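Local coordinates for protein YECBM32 (Yersinia enterocolitica, PDB 2JDA) that binds polygalacturonic acid, the pectin backbone polymer of plant cell walls, as a periplasmic, calcium-containing carbohydrate-binding module of the F5/8 type C (discoidin-like) beta-sandwich family, at residues 54-59 with 131-136; 100-105 with 139-144; 43-48 with 114-119; 37-42 with 125-130. All coordinates share one frame; numbering follows the deposited sequence.

Contact 1: residues 54-59 with 131-136; sequences QSIENI and IAINSA
Ile59 and Ile133 form an antiparallel non-hydrogen-bonded pair with their CA atoms 4.6 Å apart, the short strand axes running at 160°; regular pairing ends here because strand 125-133 stops at Ile133. One further backbone bond, Asn134 N to Asn58 O at 2.9 Å, follows before the side chain of Asn134 takes over. Its CG is anti to the carbonyl carbon (chi1 -68°), and the amide reaches the backbone of 55-57: OD1 accepts a nearly straight bond from Glu57 N at 2.8 Å and a weak one from Asn58 N, while ND2 donates to Ser55 O at 3.0 Å, in the planes of both groups. Three bonds fix the rotation of this amide. Asn58 replies with its own amide, OD1 receiving Ser135 N at 2.8 Å and ND2 donating to Ser135 O at 3.0 Å, a two-bond ring. On the face of Ile59 and Ile133, Ile59 lies alongside Ile131 and Ile133, its CG1 3.7 Å from Ile133 CD1, and Ile56 CG2 meets Ile133 CG2. In the beta-sandwich, these isoleucines pack on Leu48 and Leu50 of strand 44-50, Ile113 and Leu115 of strand 112-120, and Phe105 of strand 101-105, which borders strand 53-63 on its other side.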
# COMPACT_ATOMS: atom_id res chain seq x y z
N GLN A 54 0.00 -13.61 -10.59
CA GLN A 54 1.35 -14.03 -10.34
C GLN A 54 1.65 -14.17 -8.85
O GLN A 54 0.86 -13.74 -8.01
CB GLN A 54 2.32 -13.07 -10.97
CG GLN A 54 2.25 -11.66 -10.38
CD GLN A 54 2.98 -10.66 -11.26
OE1 GLN A 54 4.21 -10.56 -11.19
NE2 GLN A 54 2.23 -9.97 -12.10
N SER A 55 2.79 -14.75 -8.53
CA SER A 55 3.19 -14.99 -7.15
C SER A 55 3.63 -13.70 -6.53
O SER A 55 4.36 -12.91 -7.15
CB SER A 55 4.30 -16.00 -7.11
OG SER A 55 3.83 -17.21 -7.71
N ILE A 56 3.13 -13.48 -5.31
CA ILE A 56 3.43 -12.28 -4.51
C ILE A 56 4.11 -12.72 -3.24
O ILE A 56 3.57 -13.56 -2.50
CB ILE A 56 2.12 -11.54 -4.11
CG1 ILE A 56 1.12 -11.44 -5.24
CG2 ILE A 56 2.45 -10.25 -3.42
CD1 ILE A 56 1.58 -10.64 -6.26
N GLU A 57 5.27 -12.15 -2.98
CA GLU A 57 6.06 -12.50 -1.80
C GLU A 57 6.38 -11.34 -0.90
O GLU A 57 6.72 -11.57 0.27
CB GLU A 57 7.32 -13.22 -2.16
CG GLU A 57 8.34 -12.51 -2.94
CD GLU A 57 9.59 -13.37 -3.07
OE1 GLU A 57 9.44 -14.46 -3.70
OE2 GLU A 57 10.67 -12.99 -2.51
N ASN A 58 6.29 -10.09 -1.38
CA ASN A 58 6.49 -8.97 -0.48
C ASN A 58 5.78 -7.73 -1.00
O ASN A 58 5.42 -7.68 -2.17
CB ASN A 58 7.95 -8.70 -0.15
CG ASN A 58 8.71 -8.00 -1.20
OD1 ASN A 58 8.28 -6.96 -1.69
ND2 ASN A 58 9.88 -8.56 -1.55
N ILE A 59 5.56 -6.78 -0.11
CA ILE A 59 5.07 -5.46 -0.47
C ILE A 59 5.97 -4.44 0.21
O ILE A 59 6.17 -4.48 1.42
CB ILE A 59 3.61 -5.28 -0.03
CG1 ILE A 59 2.68 -6.24 -0.77
CG2 ILE A 59 3.19 -3.83 -0.20
CD1 ILE A 59 1.32 -6.53 -0.08
N ILE A 131 4.14 2.39 -3.17
CA ILE A 131 4.00 0.99 -2.92
C ILE A 131 4.59 0.24 -4.08
O ILE A 131 4.43 0.59 -5.24
CB ILE A 131 2.52 0.65 -2.72
CG1 ILE A 131 2.32 -0.73 -2.13
CG2 ILE A 131 1.79 0.80 -3.96
CD1 ILE A 131 1.12 -0.68 -1.14
N ALA A 132 5.24 -0.87 -3.78
CA ALA A 132 5.73 -1.77 -4.83
C ALA A 132 5.50 -3.22 -4.39
O ALA A 132 5.44 -3.50 -3.18
CB ALA A 132 7.18 -1.52 -5.14
N ILE A 133 5.41 -4.11 -5.34
CA ILE A 133 5.12 -5.53 -5.09
C ILE A 133 6.36 -6.32 -5.53
O ILE A 133 6.90 -6.12 -6.60
CB ILE A 133 3.91 -5.96 -5.87
CG1 ILE A 133 2.67 -5.05 -5.60
CG2 ILE A 133 3.67 -7.44 -5.68
CD1 ILE A 133 2.29 -5.02 -4.29
N ASN A 134 6.81 -7.21 -4.67
CA ASN A 134 8.01 -8.02 -4.91
C ASN A 134 9.27 -7.14 -5.12
O ASN A 134 9.96 -7.23 -6.14
CB ASN A 134 7.78 -8.93 -6.10
CG ASN A 134 6.75 -10.00 -5.84
OD1 ASN A 134 6.38 -10.27 -4.69
ND2 ASN A 134 6.29 -10.65 -6.92
N SER A 135 9.51 -6.26 -4.13
CA SER A 135 10.63 -5.35 -4.14
C SER A 135 11.92 -6.02 -3.71
O SER A 135 11.94 -6.87 -2.85
CB SER A 135 10.30 -4.24 -3.17
OG SER A 135 11.35 -3.30 -3.00
N ALA A 136 13.01 -5.57 -4.33
CA ALA A 136 14.36 -5.91 -3.90
C ALA A 136 14.97 -4.90 -2.91
O ALA A 136 16.16 -4.97 -2.62
CB ALA A 136 15.25 -6.08 -5.11

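Contact 2: residues 100-105 with 139-144; sequences GEKLTF and LPSRAI. With SO4 (sulfate ion), chain H.
Lys102, Arg142 and Leu139 have the largest buried areas where strand 141-143, near the C-terminus, adds a parallel edge to strand 101-105 of the beta-sandwich. The pairing rests on three backbone bonds, Arg142 N to Lys102 O, Thr104 N to Arg142 O and Ile144 N to Thr104 O, all between 2.8 and 2.9 Å.

Lys102 leaves its strand with CG anti to the backbone N (chi1 -179°), and its chain bends at chi3. CB passes Leu139 CB, and CE approaches Leu139 O at 3.4 Å and Ser141 OG at 3.3 Å. A sulfate, probably from the crystallisation liquor, lies beyond: Ser141 OG and Ser141 N hold it by hydrogen bonds, whereas the one from Lys102 NZ is weak.

Arg142 is extended from CG to NE and lies alongside Leu103, its CD touching Leu103 CD2. At its end NH1 makes a salt bridge with Glu101 OE1 at 2.8 Å, met on the syn side; the carboxylate and guanidinium planes are 22° apart. Both groups have further partners, since Glu101 OE2 accepts from Ser94 N and Arg142 NH1 also donates to Glu92 O, tying the edge to the end of strand 85-92.

Leu139 directs CD1 at the backbone of Gly100, 3.8 Å from Gly100 O. At the far end Ile144 CG2 meets Leu103 CD2 at about a right angle between the side chains, and Ile144 CD1 touches Phe105 CD2. A water bridges the two segments, accepting from Lys102 N and donating to Pro140 O at 2.7 Å.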
# COMPACT_ATOMS: atom_id res chain seq x y z
N GLY A 100 10.74 3.43 4.60
CA GLY A 100 9.74 2.49 4.15
C GLY A 100 9.94 1.14 4.82
O GLY A 100 10.86 0.96 5.63
N GLU A 101 9.05 0.22 4.50
CA GLU A 101 9.09 -1.11 5.10
C GLU A 101 8.83 -2.18 4.05
O GLU A 101 8.01 -1.96 3.13
CB GLU A 101 8.04 -1.29 6.18
CG GLU A 101 8.19 -0.36 7.35
CD GLU A 101 7.10 -0.54 8.37
OE1 GLU A 101 7.19 -1.50 9.17
OE2 GLU A 101 6.18 0.32 8.40
N LYS A 102 9.49 -3.33 4.21
CA LYS A 102 9.30 -4.48 3.33
C LYS A 102 8.49 -5.49 4.13
O LYS A 102 8.98 -6.13 5.06
CB LYS A 102 10.67 -5.05 2.95
CG LYS A 102 10.59 -6.23 2.02
CD LYS A 102 11.97 -6.69 1.53
CE LYS A 102 12.61 -7.63 2.44
NZ LYS A 102 13.64 -8.42 1.60
N LEU A 103 7.24 -5.62 3.75
CA LEU A 103 6.29 -6.52 4.40
C LEU A 103 6.35 -7.86 3.73
O LEU A 103 6.26 -7.93 2.50
CB LEU A 103 4.86 -5.96 4.30
CG LEU A 103 4.68 -4.50 4.73
CD1 LEU A 103 3.23 -4.12 4.54
CD2 LEU A 103 5.18 -4.23 6.12
N THR A 104 6.43 -8.92 4.53
CA THR A 104 6.51 -10.29 3.99
C THR A 104 5.43 -11.17 4.60
O THR A 104 4.88 -10.85 5.63
CB THR A 104 7.90 -10.91 4.20
OG1 THR A 104 8.17 -11.01 5.59
CG2 THR A 104 8.98 -10.06 3.60
N PHE A 105 5.18 -12.30 3.95
CA PHE A 105 4.03 -13.12 4.24
C PHE A 105 4.18 -14.39 3.41
O PHE A 105 4.97 -14.46 2.45
CB PHE A 105 2.72 -12.41 3.88
CG PHE A 105 2.81 -11.59 2.63
CD1 PHE A 105 2.69 -12.18 1.39
CD2 PHE A 105 3.08 -10.24 2.69
CE1 PHE A 105 2.79 -11.41 0.22
CE2 PHE A 105 3.22 -9.49 1.57
CZ PHE A 105 3.08 -10.07 0.32
N LEU A 139 15.96 -3.67 2.89
CA LEU A 139 15.29 -3.38 4.12
C LEU A 139 14.99 -4.70 4.82
O LEU A 139 14.80 -5.72 4.14
CB LEU A 139 13.94 -2.72 3.82
CG LEU A 139 13.97 -1.33 3.18
CD1 LEU A 139 12.57 -0.96 2.84
CD2 LEU A 139 14.60 -0.32 4.11
N PRO A 140 14.98 -4.72 6.15
CA PRO A 140 14.68 -5.98 6.84
C PRO A 140 13.23 -6.43 6.57
O PRO A 140 12.32 -5.60 6.49
CB PRO A 140 14.84 -5.64 8.31
CG PRO A 140 14.58 -4.23 8.41
CD PRO A 140 15.17 -3.62 7.13
N SER A 141 13.02 -7.73 6.46
CA SER A 141 11.68 -8.25 6.31
C SER A 141 10.88 -8.05 7.57
O SER A 141 11.37 -8.35 8.67
CB SER A 141 11.75 -9.74 6.01
OG SER A 141 12.28 -9.97 4.73
N ARG A 142 9.67 -7.53 7.44
CA ARG A 142 8.68 -7.48 8.51
C ARG A 142 7.57 -8.44 8.15
O ARG A 142 6.76 -8.18 7.27
CB ARG A 142 8.13 -6.08 8.71
CG ARG A 142 7.05 -5.98 9.74
CD ARG A 142 6.42 -4.63 9.79
NE ARG A 142 5.20 -4.66 10.58
CZ ARG A 142 4.41 -3.61 10.76
NH1 ARG A 142 4.71 -2.42 10.23
NH2 ARG A 142 3.30 -3.76 11.47
N ALA A 143 7.56 -9.59 8.81
CA ALA A 143 6.55 -10.59 8.52
C ALA A 143 5.22 -10.14 9.12
O ALA A 143 5.15 -9.80 10.30
CB ALA A 143 6.95 -11.96 9.06
N ILE A 144 4.14 -10.13 8.32
CA ILE A 144 2.88 -9.55 8.78
C ILE A 144 1.82 -10.50 9.17
O ILE A 144 0.86 -10.11 9.88
CB ILE A 144 2.30 -8.50 7.81
CG1 ILE A 144 2.03 -9.13 6.43
CG2 ILE A 144 3.26 -7.34 7.69
CD1 ILE A 144 1.33 -8.19 5.46
S SO4 H . 15.90 -10.13 5.43
O1 SO4 H . 15.57 -9.22 6.51
O2 SO4 H . 14.83 -10.06 4.41
O3 SO4 H . 17.12 -9.61 4.80
O4 SO4 H . 15.89 -11.42 5.91
O HOH W 1 11.06 -3.24 6.77

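Contact 3: residues 43-48 with 114-119; sequences ESWVQL and KLDTFG. With GOL (glycerol), chain F.
Trp45 and Lys114 meet on one face of two antiparallel neighbours in the five-stranded sheet of the beta-sandwich. Strands 44-48 and 114-119 are joined by paired bonds, Ser44 with Thr117 and Val46 with Leu115, of 2.8 to 3.0 Å; the axes run at 154°.

Lys114 starts on the face of Trp45, Gln47 and Asp116. Its CB lies near Val46 O, and CG, anti to the backbone N (chi1 -178°), comes 4.1 Å from Trp45 CB. CD passes Gln47 OE1 and lies oblique to the indole of Trp45. The chain then bends at chi3 and chi4: CE approaches O1 of a glycerol, and NZ donates to Asp116 OD1 at 2.7 Å, a salt bridge using the syn lone pair, and to glycerol O1. A cation-pi contact with Trp84 adds a third partner. The glycerol, probably from the crystallisation liquor, lies over one indole face, its C1 3.5 Å above the plane.

On the other face Val46 CG1 packs on Leu115 CB, with Trp38 of strand 38-41 close by. Just before strand 44-50, Glu43 CG touches Phe118 CD1, and its carboxylate approaches the ring edge, planes 60° apart. From its O3 the glycerol donates to Gln47 OE1 at 2.6 Å.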
# COMPACT_ATOMS: atom_id res chain seq x y z
N GLU A 43 -12.04 6.20 6.17
CA GLU A 43 -11.74 4.82 5.79
C GLU A 43 -11.79 4.79 4.28
O GLU A 43 -12.81 5.15 3.65
CB GLU A 43 -12.72 3.82 6.40
CG GLU A 43 -12.49 3.58 7.88
CD GLU A 43 -13.47 2.52 8.46
OE1 GLU A 43 -13.62 1.47 7.78
OE2 GLU A 43 -13.86 2.80 9.62
N SER A 44 -10.68 4.36 3.69
CA SER A 44 -10.42 4.47 2.28
C SER A 44 -9.86 3.14 1.75
O SER A 44 -9.61 2.19 2.54
CB SER A 44 -9.45 5.59 2.05
OG SER A 44 -9.95 6.83 2.51
N TRP A 45 -9.62 3.07 0.47
CA TRP A 45 -8.93 1.91 -0.10
C TRP A 45 -8.21 2.35 -1.35
O TRP A 45 -8.61 3.29 -2.01
CB TRP A 45 -9.86 0.70 -0.38
CG TRP A 45 -11.03 0.98 -1.24
CD1 TRP A 45 -12.26 1.39 -0.83
CD2 TRP A 45 -11.03 1.08 -2.67
NE1 TRP A 45 -13.05 1.66 -1.93
CE2 TRP A 45 -12.31 1.48 -3.07
CE3 TRP A 45 -10.08 0.81 -3.67
CZ2 TRP A 45 -12.67 1.65 -4.39
CZ3 TRP A 45 -10.46 0.95 -4.99
CH2 TRP A 45 -11.74 1.37 -5.35
N VAL A 46 -7.13 1.64 -1.66
CA VAL A 46 -6.38 1.79 -2.90
C VAL A 46 -6.07 0.40 -3.41
O VAL A 46 -5.69 -0.49 -2.62
CB VAL A 46 -5.13 2.67 -2.68
CG1 VAL A 46 -4.14 2.09 -1.66
CG2 VAL A 46 -4.43 2.93 -4.03
N GLN A 47 -6.31 0.20 -4.70
CA GLN A 47 -6.26 -1.12 -5.32
C GLN A 47 -5.30 -1.11 -6.48
O GLN A 47 -5.35 -0.26 -7.33
CB GLN A 47 -7.64 -1.55 -5.78
CG GLN A 47 -7.72 -2.89 -6.49
CD GLN A 47 -9.13 -3.23 -6.88
OE1 GLN A 47 -9.96 -3.38 -6.00
NE2 GLN A 47 -9.41 -3.32 -8.20
N LEU A 48 -4.38 -2.05 -6.45
CA LEU A 48 -3.29 -2.22 -7.40
C LEU A 48 -3.60 -3.40 -8.28
O LEU A 48 -3.82 -4.53 -7.76
CB LEU A 48 -1.97 -2.45 -6.68
CG LEU A 48 -1.66 -1.49 -5.57
CD1 LEU A 48 -0.42 -1.95 -4.82
CD2 LEU A 48 -1.53 -0.08 -6.06
N LYS A 114 -5.23 -4.98 -2.59
CA LYS A 114 -6.01 -3.84 -2.10
C LYS A 114 -5.62 -3.53 -0.68
O LYS A 114 -5.60 -4.43 0.15
CB LYS A 114 -7.50 -4.10 -2.23
CG LYS A 114 -8.38 -2.90 -1.78
CD LYS A 114 -9.86 -3.14 -2.15
CE LYS A 114 -10.59 -4.19 -1.35
NZ LYS A 114 -11.38 -3.64 -0.18
N LEU A 115 -5.33 -2.27 -0.39
CA LEU A 115 -5.13 -1.80 0.97
C LEU A 115 -6.37 -1.04 1.39
O LEU A 115 -6.78 -0.10 0.72
CB LEU A 115 -3.92 -0.88 1.10
CG LEU A 115 -2.56 -1.58 1.19
CD1 LEU A 115 -2.23 -2.23 -0.09
CD2 LEU A 115 -1.49 -0.58 1.53
N ASP A 116 -6.98 -1.48 2.49
CA ASP A 116 -8.05 -0.73 3.13
C ASP A 116 -7.35 0.06 4.24
O ASP A 116 -6.60 -0.51 5.04
CB ASP A 116 -9.11 -1.64 3.73
CG ASP A 116 -9.87 -2.46 2.70
OD1 ASP A 116 -9.79 -2.19 1.44
OD2 ASP A 116 -10.56 -3.46 3.08
N THR A 117 -7.54 1.37 4.27
CA THR A 117 -6.76 2.25 5.15
C THR A 117 -7.71 2.99 6.09
O THR A 117 -8.85 3.29 5.75
CB THR A 117 -5.89 3.24 4.36
OG1 THR A 117 -6.72 4.13 3.60
CG2 THR A 117 -5.00 2.53 3.36
N PHE A 118 -7.19 3.31 7.27
CA PHE A 118 -8.02 3.82 8.37
C PHE A 118 -7.48 5.11 8.96
O PHE A 118 -7.87 5.47 10.10
CB PHE A 118 -8.17 2.75 9.47
CG PHE A 118 -8.65 1.43 8.96
CD1 PHE A 118 -9.97 1.18 8.77
CD2 PHE A 118 -7.77 0.43 8.61
CE1 PHE A 118 -10.40 -0.02 8.23
CE2 PHE A 118 -8.21 -0.80 8.09
CZ PHE A 118 -9.50 -0.98 7.87
N GLY A 119 -6.62 5.83 8.21
CA GLY A 119 -6.00 7.05 8.71
C GLY A 119 -4.81 6.74 9.57
O GLY A 119 -4.33 5.61 9.61
C1 GOL F . -13.60 -1.76 -2.55
O1 GOL F . -13.70 -2.82 -1.65
C2 GOL F . -13.78 -2.11 -4.03
O2 GOL F . -14.76 -3.05 -4.39
C3 GOL F . -12.46 -2.48 -4.59
O3 GOL F . -12.48 -2.59 -6.02

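Contact 4: residues 37-42 with 125-130; sequences RWAASG and WSAINE. With CA (calcium ion), chain C.
Ser41 CB sits over the centre of one face of the Trp125 six-membered ring, 3.9 Å from the centroid and 5° off the normal, a CH-pi contact across an antiparallel pairing in the second sheet of the beta-sandwich. Ala39 C lies at the ring edge, and Trp125 CE3 comes 3.4 Å from Ala40 C, the indole reaching across to the backbone. The second indole, Trp38, meets Ile128 CD1 at its edge by CZ3, and its NE1 donates to Gly17 O.

The strand directions are 170° apart. Trp38 and Ile128, and Ala40 and Ser126, are hydrogen-bonded pairs with N-O distances of 2.9 to 3.1 Å. Between them Ala39 CB packs on Ala127 CB at 4.0 Å. Ser126 OG donates to a water, which donates to Gly42 O, and accepts from Gly119 N of strand 112-120.

At residue 129 the chain turns a corner, where Asn129 and Glu130 both face Val62 in a classic beta bulge. Asn129 OD1 accepts from a water that Arg37 NH1 reaches weakly. The corner places two ligands on calcium, completed by Asn28, Asp31, Asp33 and Thr36: Asn129 O and Glu130 OE1 each lie 2.4 Å from the ion.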
# COMPACT_ATOMS: atom_id res chain seq x y z
N ARG A 37 2.35 11.46 -3.79
CA ARG A 37 1.56 10.57 -2.94
C ARG A 37 0.12 10.52 -3.35
O ARG A 37 -0.39 11.42 -3.97
CB ARG A 37 1.67 11.01 -1.49
CG ARG A 37 1.09 12.36 -1.14
CD ARG A 37 1.36 12.75 0.28
NE ARG A 37 0.91 14.07 0.69
CZ ARG A 37 1.60 15.17 0.54
NH1 ARG A 37 2.76 15.18 -0.11
NH2 ARG A 37 1.08 16.28 1.03
N TRP A 38 -0.49 9.39 -3.02
CA TRP A 38 -1.93 9.27 -2.91
C TRP A 38 -2.32 9.63 -1.49
O TRP A 38 -1.69 9.17 -0.53
CB TRP A 38 -2.36 7.81 -3.19
CG TRP A 38 -3.79 7.53 -2.84
CD1 TRP A 38 -4.89 8.06 -3.47
CD2 TRP A 38 -4.29 6.70 -1.80
NE1 TRP A 38 -6.05 7.66 -2.85
CE2 TRP A 38 -5.71 6.78 -1.84
CE3 TRP A 38 -3.69 5.91 -0.79
CZ2 TRP A 38 -6.51 6.10 -0.93
CZ3 TRP A 38 -4.49 5.25 0.09
CH2 TRP A 38 -5.90 5.34 0.00
N ALA A 39 -3.39 10.38 -1.35
CA ALA A 39 -3.96 10.72 -0.04
C ALA A 39 -5.48 10.78 -0.12
O ALA A 39 -6.03 11.32 -1.06
CB ALA A 39 -3.45 12.03 0.47
N ALA A 40 -6.14 10.24 0.91
CA ALA A 40 -7.60 10.22 0.99
C ALA A 40 -7.98 10.27 2.45
O ALA A 40 -7.21 9.86 3.29
CB ALA A 40 -8.14 8.97 0.36
N SER A 41 -9.19 10.76 2.77
CA SER A 41 -9.62 10.93 4.16
C SER A 41 -10.70 9.92 4.53
O SER A 41 -11.52 9.48 3.70
CB SER A 41 -10.08 12.36 4.43
OG SER A 41 -11.01 12.79 3.53
N GLY A 42 -10.68 9.55 5.82
CA GLY A 42 -11.59 8.56 6.33
C GLY A 42 -11.19 7.16 5.94
O GLY A 42 -10.07 6.94 5.49
N TRP A 125 -6.35 11.29 7.67
CA TRP A 125 -5.82 11.11 6.32
C TRP A 125 -4.97 9.84 6.23
O TRP A 125 -4.21 9.50 7.14
CB TRP A 125 -4.97 12.29 5.85
CG TRP A 125 -5.78 13.50 5.51
CD1 TRP A 125 -6.16 14.51 6.36
CD2 TRP A 125 -6.35 13.80 4.26
NE1 TRP A 125 -6.92 15.44 5.68
CE2 TRP A 125 -7.03 15.03 4.38
CE3 TRP A 125 -6.33 13.18 3.02
CZ2 TRP A 125 -7.70 15.60 3.34
CZ3 TRP A 125 -7.02 13.75 2.00
CH2 TRP A 125 -7.65 14.97 2.14
N SER A 126 -5.13 9.15 5.11
CA SER A 126 -4.26 8.06 4.71
C SER A 126 -3.42 8.56 3.57
O SER A 126 -3.97 9.02 2.57
CB SER A 126 -5.10 6.85 4.25
OG SER A 126 -5.91 6.32 5.30
N ALA A 127 -2.10 8.52 3.68
CA ALA A 127 -1.26 9.09 2.65
C ALA A 127 -0.04 8.17 2.44
O ALA A 127 0.66 7.85 3.39
CB ALA A 127 -0.82 10.52 3.03
N ILE A 128 0.18 7.76 1.20
CA ILE A 128 1.21 6.79 0.84
C ILE A 128 2.02 7.34 -0.32
O ILE A 128 1.46 7.63 -1.37
CB ILE A 128 0.62 5.39 0.54
CG1 ILE A 128 -0.14 4.86 1.76
CG2 ILE A 128 1.72 4.48 0.15
CD1 ILE A 128 -1.00 3.58 1.51
N ASN A 129 3.33 7.46 -0.13
CA ASN A 129 4.19 7.96 -1.20
C ASN A 129 4.39 6.93 -2.29
O ASN A 129 4.41 7.25 -3.50
CB ASN A 129 5.56 8.36 -0.66
CG ASN A 129 5.52 9.50 0.36
OD1 ASN A 129 4.60 10.31 0.39
ND2 ASN A 129 6.57 9.56 1.23
N GLU A 130 4.59 5.66 -1.91
CA GLU A 130 4.91 4.64 -2.88
C GLU A 130 4.60 3.26 -2.28
O GLU A 130 4.67 3.01 -1.07
CB GLU A 130 6.40 4.72 -3.22
CG GLU A 130 6.76 4.19 -4.56
CD GLU A 130 6.25 4.96 -5.77
OE1 GLU A 130 5.89 6.19 -5.82
OE2 GLU A 130 6.13 4.24 -6.71
CA CA C . 4.78 8.34 -5.59
O HOH W 2 4.90 12.74 -0.81
O HOH W 3 -7.86 7.87 6.14

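In the fold
Strand 125-133 links contact 4, at its start, to contact 1, at its end; their centres are about 20 Å apart across the chain's centre. Contact 2 extends the same sheet through strands 53-63 and 101-105, its centre about 10 Å from that of contact 1, and Ile59 O probably accepts a hydrogen bond from Leu103 N. Contact 3 belongs to the facing sheet and is nested in sequence inside contact 4, about 9 Å away between centres, where Trp38 packs on Val46. Leu48 and Leu115 meet Ile131 across the interior. The segments of every other pair of contacts alternate along the chain, so one beta-sandwich is closed from parts far apart in sequence, with calcium beside contact 4.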